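Local coordinates for UPF0678 fatty acid-binding protein-like protein ERS007657_00996 (Mycobacterium tuberculosis, PDB 6R3W), which binds heme b in a ten-stranded antiparallel beta-barrel and probably isomerises peroxynitrite to nitrate, helping to detoxify reactive nitrogen and oxygen species, at residues A11-L15 against V103-E107; E34-V40 against T52-V58; E124-R130 against S142-V148. All coordinates share one frame; numbering follows the deposited sequence.

Contact 1 of 3, residues A11-L15 against V103-E107; sequences ALSPL and VIELE
Ile104 pushes its CD1 methyl into the 3-10 turn of 11-15, where backbone and side chains close around it. Ile104 CD1 lies 3.3 Å from Ala11 O, a tight approach, and 3.8 Å from Leu15 CD1. Pro14 presents its ring atoms CB, CG and CD to the same methyl, Pro14 CG lying 3.8 Å from Ile104 CD1, and the isoleucine side chain runs across the proline at about a right angle. With CG1 anti to its own carbonyl carbon (chi1 -60°) and the chain extended beyond it, Ile104 drives one branch into the turn and keeps CG2 for Leu12, whose CD2 meets it at 4.0 Å. The turn is held closed by the hydrogen bond from Leu15 N to Leu12 O, 2.9 Å. Packing thins toward Leu106, where Leu12 CD2 lies 4.2 Å from Leu106 CD2. Glu105 and the exposed Glu107 lie on the outer face of the strand and touch nothing in 11-15; Glu107 OE2 is hydrogen-bonded to Ser131 OG on the neighbouring strand. Inside, Leu12 also rests on Val73 and Leu15 on Leu71 and Ile134, so the segment before strand 17-25 packs against strands at one end of the barrel. Pro14 O and Leu15 O are bonded instead to Arg162 and Trp19. No hydrogen bond joins 11-15 to 103-107, which implies that shape and burial of aliphatic groups hold this pair together.

Contact 2 of 3, residues E34-V40 against T52-V58; sequences EYLEEVV and TQQTRAV. With HEM (protoporphyrin IX containing Fe), chain B.
Tyr35 and Thr55 meet beside a heme vinyl group: Tyr35 CD1 lies 3.9 Å from Thr55 CG2, and vinyl carbon CBB sits 3.5 Å from that same methyl. CBB also lies over one face of the tyrosine ring, displaced toward its rim. The ring gets there because CG stands between the backbone N and the carbonyl carbon (chi1 59°). At its edge, in plane, is Glu37 OE1, and Tyr141 OH hydrogen-bonds both that oxygen and Tyr35 OH, fixing the buried polar ends. Glu37 runs alongside Thr55 and crosses Gln53 at about a right angle. Thr55 OG1 is held by His65 O of the next strand. On the outward face, Leu36 CD1 lies over one face of the Arg56 guanidinium, displaced toward the rim, 3.5 Å from NH2. Glu38 OE2 remains 4.4 Å from Arg56 NH1, too far for a salt bridge; a water in the guanidinium plane accepts from NH1. Beyond the side chains, Leu36-Arg56, Glu38-Gln54 and Val40-Thr52 are hydrogen-bonded pairs, as in Leu36 N to Arg56 O at 2.8 Å. At the end away from the hairpin connection Val58 CG2 packs 3.9 Å from Leu36 CD2. Alternation of an inward row, part of which meets heme, with an outward, largely polar row is the pattern of an antiparallel hairpin in a calycin-type barrel, here the nitrobindin heme pocket.

Contact 3 of 3, residues E124-R130 against S142-V148; sequences EVTALDR and SLQMRAV. With HEM (protoporphyrin IX containing Fe), chain B.
Ala127 CB lies over the centre of one face of the Arg146 guanidinium, 3.5 Å from CZ, while Thr126 OG1 sits at the edge, near its plane. Arg146 NE donates to that hydroxyl oxygen at 2.9 Å, almost straight at 171°, so a bond in the plane and a methyl on one face both restrain the rotation of the group. Beneath it lies a classic beta bulge in the hairpin of strands 125-135 and 138-147: Thr126 N and Ala127 N both donate to Arg146 O, the second over a longer 3.2 Å. A second guanidinium, that of Arg130, carries Leu143 CD1 over the centre of one face, the two side chains running side by side. Glu91, Glu67 and Glu93 form salt bridges with Arg130, so this buried cation is probably well compensated. On the same inward face Leu128 CD2 packs 3.8 Å from Met145 CG, and Leu128 CD1 approaches the vinyl carbon CBC of heme. Val125 and Val148 line the porphyrin farther along, near methyl CMD and propionate oxygen O2D. On the outer face a water donates to Asp129 OD2 and, in one of the two conformers of Gln144, to Gln144 OE1; Asp129 is further tied to Ser109 and Arg111, and Gln144 to Asp154. The Met145 chain is extended through chi2 and then bends at chi3 (68°), which lays the thioether against the porphyrin, SD 3.3 Å from meso carbon CHD and CE 3.7 Å from C1D.

All three contacts belong to one closed antiparallel barrel, but only contacts 2 and 3 reach the heme. Their centres are 19 Å apart and their nearest atoms about 5 Å; contact 2 meets a vinyl and a methyl at the rim, contact 3 also lies against the macrocycle, whose iron binds a water at 2.1 Å. The side chain of Met145 comes within about 4 Å of that of His155, the predicted axial ligand, against about 8 Å for Tyr35. Contact 1 lies away from the heme, its centre 20 Å from that of contact 2 and 22 Å from that of contact 3. Neighbouring strands 103-118 and 125-135 link contacts 1 and 3, Glu107 OE1 packing 3.9 Å from Arg130 O.

Contact 1 of 3, residues A11-L15 against V103-E107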
loop_
_atom_site.group_PDB
_atom_site.type_symbol
_atom_site.label_atom_id
_atom_site.label_comp_id
_atom_site.label_asym_id
_atom_site.label_seq_id
_atom_site.Cartn_x
_atom_site.Cartn_y
_atom_site.Cartn_z
ATOM N N ALA A 11 -7.299 15.932 4.285
ATOM C CA ALA A 11 -8.142 15.070 3.426
ATOM C C ALA A 11 -7.961 13.596 3.814
ATOM O O ALA A 11 -8.871 12.803 3.553
ATOM C CB ALA A 11 -7.808 15.285 1.971
ATOM N N LEU A 12 -6.768 13.231 4.255
ATOM C CA LEU A 12 -6.403 11.820 4.518
ATOM C C LEU A 12 -6.613 11.457 5.995
ATOM O O LEU A 12 -6.280 10.325 6.376
ATOM C CB LEU A 12 -4.970 11.558 4.076
ATOM C CG LEU A 12 -4.691 11.807 2.586
ATOM C CD1 LEU A 12 -3.286 11.404 2.229
ATOM C CD2 LEU A 12 -5.689 11.065 1.705
ATOM N N SER A 13 -7.224 12.343 6.788
ATOM C CA SER A 13 -7.446 12.032 8.220
ATOM C C SER A 13 -8.236 10.727 8.388
ATOM O O SER A 13 -7.963 9.983 9.338
ATOM C CB SER A 13 -8.061 13.210 8.973
ATOM O OG SER A 13 -9.407 13.469 8.584
ATOM N N PRO A 14 -9.178 10.349 7.482
ATOM C CA PRO A 14 -9.895 9.089 7.678
ATOM C C PRO A 14 -8.993 7.835 7.634
ATOM O O PRO A 14 -9.435 6.783 8.053
ATOM C CB PRO A 14 -10.915 9.071 6.521
ATOM C CG PRO A 14 -11.208 10.541 6.295
ATOM C CD PRO A 14 -9.837 11.184 6.439
ATOM N N LEU A 15 -7.792 7.942 7.088
ATOM C CA LEU A 15 -6.891 6.772 7.037
ATOM C C LEU A 15 -6.355 6.453 8.437
ATOM O O LEU A 15 -5.969 5.303 8.685
ATOM C CB LEU A 15 -5.738 7.040 6.064
ATOM C CG LEU A 15 -5.999 6.768 4.580
ATOM C CD1 LEU A 15 -7.099 7.659 4.027
ATOM C CD2 LEU A 15 -4.706 6.945 3.788
ATOM N N VAL A 103 -15.779 8.966 0.557
ATOM C CA VAL A 103 -14.889 8.126 -0.288
ATOM C C VAL A 103 -13.611 8.899 -0.612
ATOM O O VAL A 103 -13.692 9.972 -1.215
ATOM C CB VAL A 103 -15.595 7.661 -1.560
ATOM C CG1 VAL A 103 -14.641 6.911 -2.474
ATOM C CG2 VAL A 103 -16.811 6.816 -1.227
ATOM N N ILE A 104 -12.471 8.293 -0.318
ATOM C CA ILE A 104 -11.144 8.754 -0.783
ATOM C C ILE A 104 -10.649 7.734 -1.789
ATOM O O ILE A 104 -10.610 6.553 -1.449
ATOM C CB ILE A 104 -10.147 8.898 0.383
ATOM C CG1 ILE A 104 -10.630 9.895 1.426
ATOM C CG2 ILE A 104 -8.763 9.261 -0.132
ATOM C CD1 ILE A 104 -9.940 9.756 2.758
ATOM N N GLU A 105 -10.200 8.198 -2.943
ATOM C CA GLU A 105 -9.560 7.346 -3.953
ATOM C C GLU A 105 -8.131 7.820 -4.124
ATOM O O GLU A 105 -7.932 8.997 -4.468
ATOM C CB GLU A 105 -10.343 7.374 -5.256
ATOM C CG GLU A 105 -11.706 6.730 -5.122
ATOM C CD GLU A 105 -12.621 6.950 -6.297
ATOM O OE1 GLU A 105 -13.066 8.100 -6.492
ATOM O OE2 GLU A 105 -12.960 5.968 -6.948
ATOM N N LEU A 106 -7.170 6.915 -3.920
ATOM C CA LEU A 106 -5.745 7.197 -4.158
ATOM C C LEU A 106 -5.259 6.328 -5.310
ATOM O O LEU A 106 -5.557 5.115 -5.335
ATOM C CB LEU A 106 -4.916 6.913 -2.910
ATOM C CG LEU A 106 -5.291 7.666 -1.655
ATOM C CD1 LEU A 106 -6.045 6.766 -0.702
ATOM C CD2 LEU A 106 -4.050 8.219 -0.991
ATOM N N GLU A 107 -4.534 6.933 -6.234
ATOM C CA GLU A 107 -3.927 6.222 -7.365
ATOM C C GLU A 107 -2.437 6.534 -7.372
ATOM O O GLU A 107 -2.087 7.710 -7.460
ATOM C CB GLU A 107 -4.589 6.655 -8.680
ATOM C CG GLU A 107 -6.047 6.240 -8.799
ATOM C CD GLU A 107 -6.280 4.737 -8.825
ATOM O OE1 GLU A 107 -5.370 4.021 -9.230
ATOM O OE2 GLU A 107 -7.434 4.308 -8.579
#

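Contact 2 of 3, residues E34-V40 against T52-V58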
loop_
_atom_site.group_PDB
_atom_site.type_symbol
_atom_site.label_atom_id
_atom_site.label_comp_id
_atom_site.label_asym_id
_atom_site.label_seq_id
_atom_site.Cartn_x
_atom_site.Cartn_y
_atom_site.Cartn_z
ATOM N N GLU A 34 -3.942 -16.744 -0.452
ATOM C CA GLU A 34 -4.710 -15.723 0.288
ATOM C C GLU A 34 -3.993 -15.373 1.590
ATOM O O GLU A 34 -3.093 -16.115 2.005
ATOM C CB GLU A 34 -6.160 -16.182 0.485
ATOM C CG GLU A 34 -6.316 -17.539 1.149
ATOM C CD GLU A 34 -7.759 -17.998 1.209
ATOM O OE1 GLU A 34 -8.658 -17.165 0.912
ATOM O OE2 GLU A 34 -7.993 -19.114 1.672
ATOM N N TYR A 35 -4.430 -14.301 2.221
ATOM C CA TYR A 35 -3.715 -13.745 3.382
ATOM C C TYR A 35 -4.672 -12.945 4.249
ATOM O O TYR A 35 -5.661 -12.378 3.736
ATOM C CB TYR A 35 -2.519 -12.892 2.927
ATOM C CG TYR A 35 -2.861 -11.730 2.032
ATOM C CD1 TYR A 35 -3.063 -10.466 2.546
ATOM C CD2 TYR A 35 -2.859 -11.873 0.653
ATOM C CE1 TYR A 35 -3.302 -9.379 1.715
ATOM C CE2 TYR A 35 -3.122 -10.802 -0.193
ATOM C CZ TYR A 35 -3.322 -9.543 0.338
ATOM O OH TYR A 35 -3.527 -8.474 -0.505
ATOM N N LEU A 36 -4.298 -12.831 5.525
ATOM C CA LEU A 36 -4.853 -11.858 6.477
ATOM C C LEU A 36 -3.898 -10.674 6.560
ATOM O O LEU A 36 -2.683 -10.876 6.382
ATOM C CB LEU A 36 -5.032 -12.516 7.846
ATOM C CG LEU A 36 -5.909 -13.756 7.858
ATOM C CD1 LEU A 36 -6.024 -14.318 9.270
ATOM C CD2 LEU A 36 -7.276 -13.458 7.286
ATOM N N GLU A 37 -4.434 -9.486 6.794
ATOM C CA GLU A 37 -3.655 -8.244 6.738
ATOM C C GLU A 37 -4.048 -7.351 7.899
ATOM O O GLU A 37 -5.257 -7.162 8.123
ATOM C CB GLU A 37 -3.876 -7.547 5.407
ATOM C CG GLU A 37 -3.170 -6.213 5.284
ATOM C CD GLU A 37 -3.127 -5.672 3.874
ATOM O OE1 GLU A 37 -3.700 -6.316 2.974
ATOM O OE2 GLU A 37 -2.537 -4.588 3.684
ATOM N N GLU A 38 -3.042 -6.745 8.532
ATOM C CA GLU A 38 -3.198 -5.696 9.547
ATOM C C GLU A 38 -2.382 -4.487 9.093
ATOM O O GLU A 38 -1.179 -4.653 8.797
ATOM C CB GLU A 38 -2.709 -6.181 10.914
ATOM C CG GLU A 38 -3.438 -7.399 11.439
ATOM C CD GLU A 38 -4.508 -7.082 12.466
ATOM O OE1 GLU A 38 -4.603 -5.904 12.874
ATOM O OE2 GLU A 38 -5.282 -8.003 12.817
ATOM N N VAL A 39 -3.005 -3.311 9.111
ATOM C CA VAL A 39 -2.371 -2.037 8.717
ATOM C C VAL A 39 -2.573 -1.009 9.827
ATOM O O VAL A 39 -3.652 -0.982 10.443
ATOM C CB VAL A 39 -2.959 -1.558 7.393
ATOM C CG1 VAL A 39 -2.801 -0.066 7.211
ATOM C CG2 VAL A 39 -2.382 -2.348 6.230
ATOM N N VAL A 40 -1.565 -0.199 10.060
ATOM C CA VAL A 40 -1.711 0.983 10.942
ATOM C C VAL A 40 -1.234 2.212 10.192
ATOM O O VAL A 40 -0.104 2.206 9.685
ATOM C CB VAL A 40 -0.956 0.818 12.271
ATOM C CG1 VAL A 40 -1.121 2.052 13.130
ATOM C CG2 VAL A 40 -1.388 -0.419 13.031
ATOM N N THR A 52 2.414 0.952 8.382
ATOM C CA THR A 52 2.961 -0.403 8.483
ATOM C C THR A 52 1.896 -1.423 8.113
ATOM O O THR A 52 0.737 -1.219 8.478
ATOM C CB THR A 52 3.532 -0.662 9.866
ATOM O OG1 THR A 52 2.456 -0.447 10.785
ATOM C CG2 THR A 52 4.726 0.221 10.166
ATOM N N GLN A 53 2.344 -2.508 7.524
ATOM C CA GLN A 53 1.521 -3.643 7.101
ATOM C C GLN A 53 2.184 -4.907 7.612
ATOM O O GLN A 53 3.400 -5.065 7.395
ATOM C CB GLN A 53 1.397 -3.686 5.571
ATOM C CG GLN A 53 0.617 -4.896 5.053
ATOM C CD GLN A 53 1.025 -5.288 3.658
ATOM O OE1 GLN A 53 0.262 -5.136 2.704
ATOM N NE2 GLN A 53 2.219 -5.849 3.530
ATOM N N GLN A 54 1.397 -5.828 8.145
ATOM C CA GLN A 54 1.826 -7.228 8.352
ATOM C C GLN A 54 0.773 -8.144 7.759
ATOM O O GLN A 54 -0.410 -7.947 8.016
ATOM C CB GLN A 54 2.077 -7.554 9.819
ATOM C CG GLN A 54 2.654 -8.964 10.031
ATOM C CD GLN A 54 4.025 -9.174 9.415
ATOM O OE1 GLN A 54 5.022 -8.579 9.848
ATOM N NE2 GLN A 54 4.115 -10.156 8.519
ATOM N N THR A 55 1.205 -9.162 7.035
ATOM C CA THR A 55 0.271 -10.162 6.487
ATOM C C THR A 55 0.678 -11.545 6.950
ATOM O O THR A 55 1.877 -11.757 7.264
ATOM C CB THR A 55 0.181 -10.097 4.961
ATOM O OG1 THR A 55 1.389 -10.606 4.384
ATOM C CG2 THR A 55 -0.122 -8.693 4.475
ATOM N N ARG A 56 -0.287 -12.454 6.964
ATOM C CA ARG A 56 -0.032 -13.840 7.395
ATOM C C ARG A 56 -0.957 -14.777 6.641
ATOM O O ARG A 56 -2.006 -14.339 6.143
ATOM C CB ARG A 56 -0.193 -13.996 8.907
ATOM C CG ARG A 56 -1.579 -13.698 9.444
ATOM C CD ARG A 56 -1.579 -13.725 10.965
ATOM N NE ARG A 56 -2.919 -13.687 11.528
ATOM C CZ ARG A 56 -3.684 -12.602 11.586
ATOM N NH1 ARG A 56 -3.302 -11.483 10.991
ATOM N NH2 ARG A 56 -4.884 -12.675 12.141
ATOM N N ALA A 57 -0.591 -16.038 6.598
ATOM C CA ALA A 57 -1.398 -17.021 5.871
ATOM C C ALA A 57 -2.739 -17.231 6.587
ATOM O O ALA A 57 -2.783 -17.214 7.822
ATOM C CB ALA A 57 -0.644 -18.307 5.749
ATOM N N VAL A 58 -3.809 -17.367 5.824
ATOM C CA VAL A 58 -5.142 -17.640 6.416
ATOM C C VAL A 58 -5.112 -19.002 7.131
ATOM O O VAL A 58 -5.640 -19.082 8.249
ATOM C CB VAL A 58 -6.241 -17.582 5.352
ATOM C CG1 VAL A 58 -7.590 -17.926 5.945
ATOM C CG2 VAL A 58 -6.280 -16.229 4.655
HETATM C CHA HEM B . 5.475 -13.967 -4.851
HETATM C CHB HEM B . 2.541 -12.969 -1.181
HETATM C CHC HEM B . 3.362 -8.202 -1.767
HETATM C CHD HEM B . 6.694 -9.271 -5.143
HETATM C C1A HEM B . 4.608 -14.091 -3.795
HETATM C C2A HEM B . 4.182 -15.347 -3.242
HETATM C C3A HEM B . 3.366 -15.055 -2.208
HETATM C C4A HEM B . 3.270 -13.641 -2.127
HETATM C CMA HEM B . 2.709 -16.036 -1.277
HETATM C CAA HEM B . 4.587 -16.719 -3.726
HETATM C CBA HEM B . 5.519 -17.396 -2.728
HETATM C CGA HEM B . 6.780 -16.613 -2.581
HETATM O O1A HEM B . 7.107 -16.184 -1.455
HETATM O O2A HEM B . 7.520 -16.431 -3.568
HETATM C C1B HEM B . 2.470 -11.568 -1.062
HETATM C C2B HEM B . 1.699 -10.898 -0.063
HETATM C C3B HEM B . 1.889 -9.539 -0.244
HETATM C C4B HEM B . 2.855 -9.415 -1.345
HETATM C CMB HEM B . 0.841 -11.559 0.990
HETATM C CAB HEM B . 1.281 -8.385 0.456
HETATM C CBB HEM B . 0.064 -8.441 0.959
HETATM C C1C HEM B . 4.382 -8.082 -2.714
HETATM C C2C HEM B . 4.990 -6.870 -3.108
HETATM C C3C HEM B . 5.976 -7.185 -4.006
HETATM C C4C HEM B . 5.898 -8.603 -4.244
HETATM C CMC HEM B . 4.593 -5.523 -2.600
HETATM C CAC HEM B . 6.996 -6.307 -4.621
HETATM C CBC HEM B . 7.656 -5.382 -3.914
HETATM C C1D HEM B . 6.582 -10.635 -5.378
HETATM C C2D HEM B . 7.418 -11.348 -6.355
HETATM C C3D HEM B . 7.091 -12.638 -6.268
HETATM C C4D HEM B . 6.026 -12.740 -5.248
HETATM C CMD HEM B . 8.493 -10.747 -7.218
HETATM C CAD HEM B . 7.955 -13.766 -6.758
HETATM C CBD HEM B . 7.501 -14.241 -8.061
HETATM C CGD HEM B . 8.438 -15.343 -8.562
HETATM O O1D HEM B . 9.320 -15.980 -7.894
HETATM O O2D HEM B . 8.319 -15.591 -9.681
HETATM N NA HEM B . 4.042 -13.058 -3.065
HETATM N NB HEM B . 3.140 -10.653 -1.790
HETATM N NC HEM B . 4.912 -9.119 -3.436
HETATM N ND HEM B . 5.760 -11.514 -4.719
HETATM FE FE HEM B . 4.433 -11.103 -3.338
HETATM O O HOH W 1 0.727 -3.223 10.787
HETATM O O HOH W 2 -5.497 -9.923 11.357
HETATM O O HOH W 3 5.983 -11.272 -1.861
#

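Contact 3 of 3, residues E124-R130 against S142-V148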
loop_
_atom_site.group_PDB
_atom_site.type_symbol
_atom_site.label_atom_id
_atom_site.label_comp_id
_atom_site.label_asym_id
_atom_site.label_seq_id
_atom_site.Cartn_x
_atom_site.Cartn_y
_atom_site.Cartn_z
ATOM N N GLU A 124 13.507 -9.660 -9.353
ATOM C CA GLU A 124 13.512 -8.502 -10.283
ATOM C C GLU A 124 12.087 -7.958 -10.437
ATOM O O GLU A 124 11.368 -8.329 -11.366
ATOM C CB GLU A 124 14.110 -8.866 -11.635
ATOM C CG GLU A 124 15.532 -9.349 -11.557
ATOM C CD GLU A 124 15.680 -10.843 -11.549
ATOM O OE1 GLU A 124 14.653 -11.536 -11.298
ATOM O OE2 GLU A 124 16.811 -11.313 -11.672
ATOM N N VAL A 125 11.759 -6.984 -9.626
ATOM C CA VAL A 125 10.523 -6.172 -9.716
ATOM C C VAL A 125 10.878 -4.852 -10.390
ATOM O O VAL A 125 11.864 -4.207 -9.965
ATOM C CB VAL A 125 9.936 -5.949 -8.324
ATOM C CG1 VAL A 125 8.698 -5.092 -8.403
ATOM C CG2 VAL A 125 9.646 -7.266 -7.622
ATOM N N THR A 126 10.116 -4.458 -11.399
ATOM C CA THR A 126 10.404 -3.215 -12.125
ATOM C C THR A 126 9.278 -2.193 -12.059
ATOM O O THR A 126 9.557 -1.043 -12.347
ATOM C CB THR A 126 10.820 -3.484 -13.571
ATOM O OG1 THR A 126 9.740 -4.071 -14.293
ATOM C CG2 THR A 126 12.055 -4.347 -13.658
ATOM N N ALA A 127 8.041 -2.588 -11.762
ATOM C CA ALA A 127 6.983 -1.573 -11.547
ATOM C C ALA A 127 5.945 -2.086 -10.567
ATOM O O ALA A 127 5.635 -3.291 -10.573
ATOM C CB ALA A 127 6.337 -1.145 -12.847
ATOM N N LEU A 128 5.365 -1.153 -9.819
ATOM C CA LEU A 128 4.231 -1.406 -8.911
ATOM C C LEU A 128 3.230 -0.273 -9.039
ATOM O O LEU A 128 3.651 0.901 -9.032
ATOM C CB LEU A 128 4.739 -1.512 -7.473
ATOM C CG LEU A 128 5.656 -2.696 -7.204
ATOM C CD1 LEU A 128 6.460 -2.491 -5.928
ATOM C CD2 LEU A 128 4.884 -3.997 -7.161
ATOM N N ASP A 129 1.963 -0.634 -9.172
ATOM C CA ASP A 129 0.840 0.314 -9.180
ATOM C C ASP A 129 -0.098 -0.053 -8.037
ATOM O O ASP A 129 -0.366 -1.251 -7.839
ATOM C CB ASP A 129 0.028 0.243 -10.477
ATOM C CG ASP A 129 0.681 0.765 -11.751
ATOM O OD1 ASP A 129 1.907 0.959 -11.780
ATOM O OD2 ASP A 129 -0.070 0.901 -12.746
ATOM N N ARG A 130 -0.578 0.940 -7.318
ATOM C CA ARG A 130 -1.570 0.756 -6.235
ATOM C C ARG A 130 -2.795 1.640 -6.483
ATOM O O ARG A 130 -2.643 2.843 -6.756
ATOM C CB ARG A 130 -0.931 1.077 -4.889
ATOM C CG ARG A 130 0.111 0.058 -4.440
ATOM C CD ARG A 130 0.827 0.528 -3.196
ATOM N NE ARG A 130 2.001 -0.273 -2.902
ATOM C CZ ARG A 130 2.167 -1.033 -1.831
ATOM N NH1 ARG A 130 1.211 -1.161 -0.916
ATOM N NH2 ARG A 130 3.287 -1.697 -1.684
ATOM N N SER A 142 -6.153 -2.679 -4.811
ATOM C CA SER A 142 -5.480 -3.630 -5.709
ATOM C C SER A 142 -4.067 -3.152 -5.984
ATOM O O SER A 142 -3.824 -1.921 -6.019
ATOM C CB SER A 142 -6.252 -3.862 -6.984
ATOM O OG SER A 142 -6.169 -2.748 -7.853
ATOM N N LEU A 143 -3.170 -4.107 -6.150
ATOM C CA LEU A 143 -1.762 -3.846 -6.490
ATOM C C LEU A 143 -1.439 -4.617 -7.748
ATOM O O LEU A 143 -1.680 -5.830 -7.798
ATOM C CB LEU A 143 -0.849 -4.216 -5.315
ATOM C CG LEU A 143 0.645 -4.015 -5.562
ATOM C CD1 LEU A 143 1.350 -3.675 -4.257
ATOM C CD2 LEU A 143 1.272 -5.241 -6.204
ATOM N N GLN A 144 -0.923 -3.907 -8.724
ATOM C CA GLN A 144 -0.391 -4.531 -9.948
ATOM C C GLN A 144 1.137 -4.471 -9.940
ATOM O O GLN A 144 1.719 -3.521 -9.370
ATOM C CB GLN A 144 -0.987 -3.882 -11.191
ATOM C CG GLN A 144 -2.491 -4.026 -11.269
ATOM C CD GLN A 144 -2.982 -3.866 -12.681
ATOM O OE1 GLN A 144 -2.583 -2.940 -13.397
ATOM N NE2 GLN A 144 -3.905 -4.732 -13.076
ATOM N N MET A 145 1.749 -5.474 -10.517
ATOM C CA MET A 145 3.208 -5.646 -10.502
ATOM C C MET A 145 3.695 -6.022 -11.899
ATOM O O MET A 145 3.067 -6.845 -12.553
ATOM C CB MET A 145 3.582 -6.729 -9.501
ATOM C CG MET A 145 5.055 -7.009 -9.434
ATOM S SD MET A 145 5.508 -8.001 -7.994
ATOM C CE MET A 145 4.753 -9.582 -8.392
ATOM N N ARG A 146 4.821 -5.453 -12.298
ATOM C CA ARG A 146 5.636 -5.861 -13.456
ATOM C C ARG A 146 6.934 -6.426 -12.897
ATOM O O ARG A 146 7.636 -5.700 -12.179
ATOM C CB ARG A 146 5.898 -4.654 -14.359
ATOM C CG ARG A 146 6.596 -4.972 -15.673
ATOM C CD ARG A 146 6.800 -3.714 -16.528
ATOM N NE ARG A 146 7.792 -2.813 -15.950
ATOM C CZ ARG A 146 7.780 -1.470 -16.055
ATOM N NH1 ARG A 146 6.741 -0.828 -16.557
ATOM N NH2 ARG A 146 8.809 -0.768 -15.606
ATOM N N ALA A 147 7.189 -7.700 -13.115
ATOM C CA ALA A 147 8.290 -8.393 -12.437
ATOM C C ALA A 147 8.587 -9.707 -13.149
ATOM O O ALA A 147 7.679 -10.258 -13.765
ATOM C CB ALA A 147 7.954 -8.658 -10.987
ATOM N N VAL A 148 9.815 -10.177 -12.997
ATOM C CA VAL A 148 10.256 -11.559 -13.333
ATOM C C VAL A 148 9.681 -11.946 -14.716
ATOM O O VAL A 148 9.164 -13.081 -14.897
ATOM C CB VAL A 148 9.918 -12.560 -12.205
ATOM C CG1 VAL A 148 10.725 -12.256 -10.946
ATOM C CG2 VAL A 148 8.429 -12.631 -11.883
HETATM C CHA HEM B . 5.475 -13.967 -4.851
HETATM C CHB HEM B . 2.541 -12.969 -1.181
HETATM C CHC HEM B . 3.362 -8.202 -1.767
HETATM C CHD HEM B . 6.694 -9.271 -5.143
HETATM C C1A HEM B . 4.608 -14.091 -3.795
HETATM C C2A HEM B . 4.182 -15.347 -3.242
HETATM C C3A HEM B . 3.366 -15.055 -2.208
HETATM C C4A HEM B . 3.270 -13.641 -2.127
HETATM C CMA HEM B . 2.709 -16.036 -1.277
HETATM C CAA HEM B . 4.587 -16.719 -3.726
HETATM C CBA HEM B . 5.519 -17.396 -2.728
HETATM C CGA HEM B . 6.780 -16.613 -2.581
HETATM O O1A HEM B . 7.107 -16.184 -1.455
HETATM O O2A HEM B . 7.520 -16.431 -3.568
HETATM C C1B HEM B . 2.470 -11.568 -1.062
HETATM C C2B HEM B . 1.699 -10.898 -0.063
HETATM C C3B HEM B . 1.889 -9.539 -0.244
HETATM C C4B HEM B . 2.855 -9.415 -1.345
HETATM C CMB HEM B . 0.841 -11.559 0.990
HETATM C CAB HEM B . 1.281 -8.385 0.456
HETATM C CBB HEM B . 0.064 -8.441 0.959
HETATM C C1C HEM B . 4.382 -8.082 -2.714
HETATM C C2C HEM B . 4.990 -6.870 -3.108
HETATM C C3C HEM B . 5.976 -7.185 -4.006
HETATM C C4C HEM B . 5.898 -8.603 -4.244
HETATM C CMC HEM B . 4.593 -5.523 -2.600
HETATM C CAC HEM B . 6.996 -6.307 -4.621
HETATM C CBC HEM B . 7.656 -5.382 -3.914
HETATM C C1D HEM B . 6.582 -10.635 -5.378
HETATM C C2D HEM B . 7.418 -11.348 -6.355
HETATM C C3D HEM B . 7.091 -12.638 -6.268
HETATM C C4D HEM B . 6.026 -12.740 -5.248
HETATM C CMD HEM B . 8.493 -10.747 -7.218
HETATM C CAD HEM B . 7.955 -13.766 -6.758
HETATM C CBD HEM B . 7.501 -14.241 -8.061
HETATM C CGD HEM B . 8.438 -15.343 -8.562
HETATM O O1D HEM B . 9.320 -15.980 -7.894
HETATM O O2D HEM B . 8.319 -15.591 -9.681
HETATM N NA HEM B . 4.042 -13.058 -3.065
HETATM N NB HEM B . 3.140 -10.653 -1.790
HETATM N NC HEM B . 4.912 -9.119 -3.436
HETATM N ND HEM B . 5.760 -11.514 -4.719
HETATM FE FE HEM B . 4.433 -11.103 -3.338
HETATM O O HOH W 4 -2.360 -0.378 -12.879
HETATM O O HOH W 3 5.983 -11.272 -1.861
#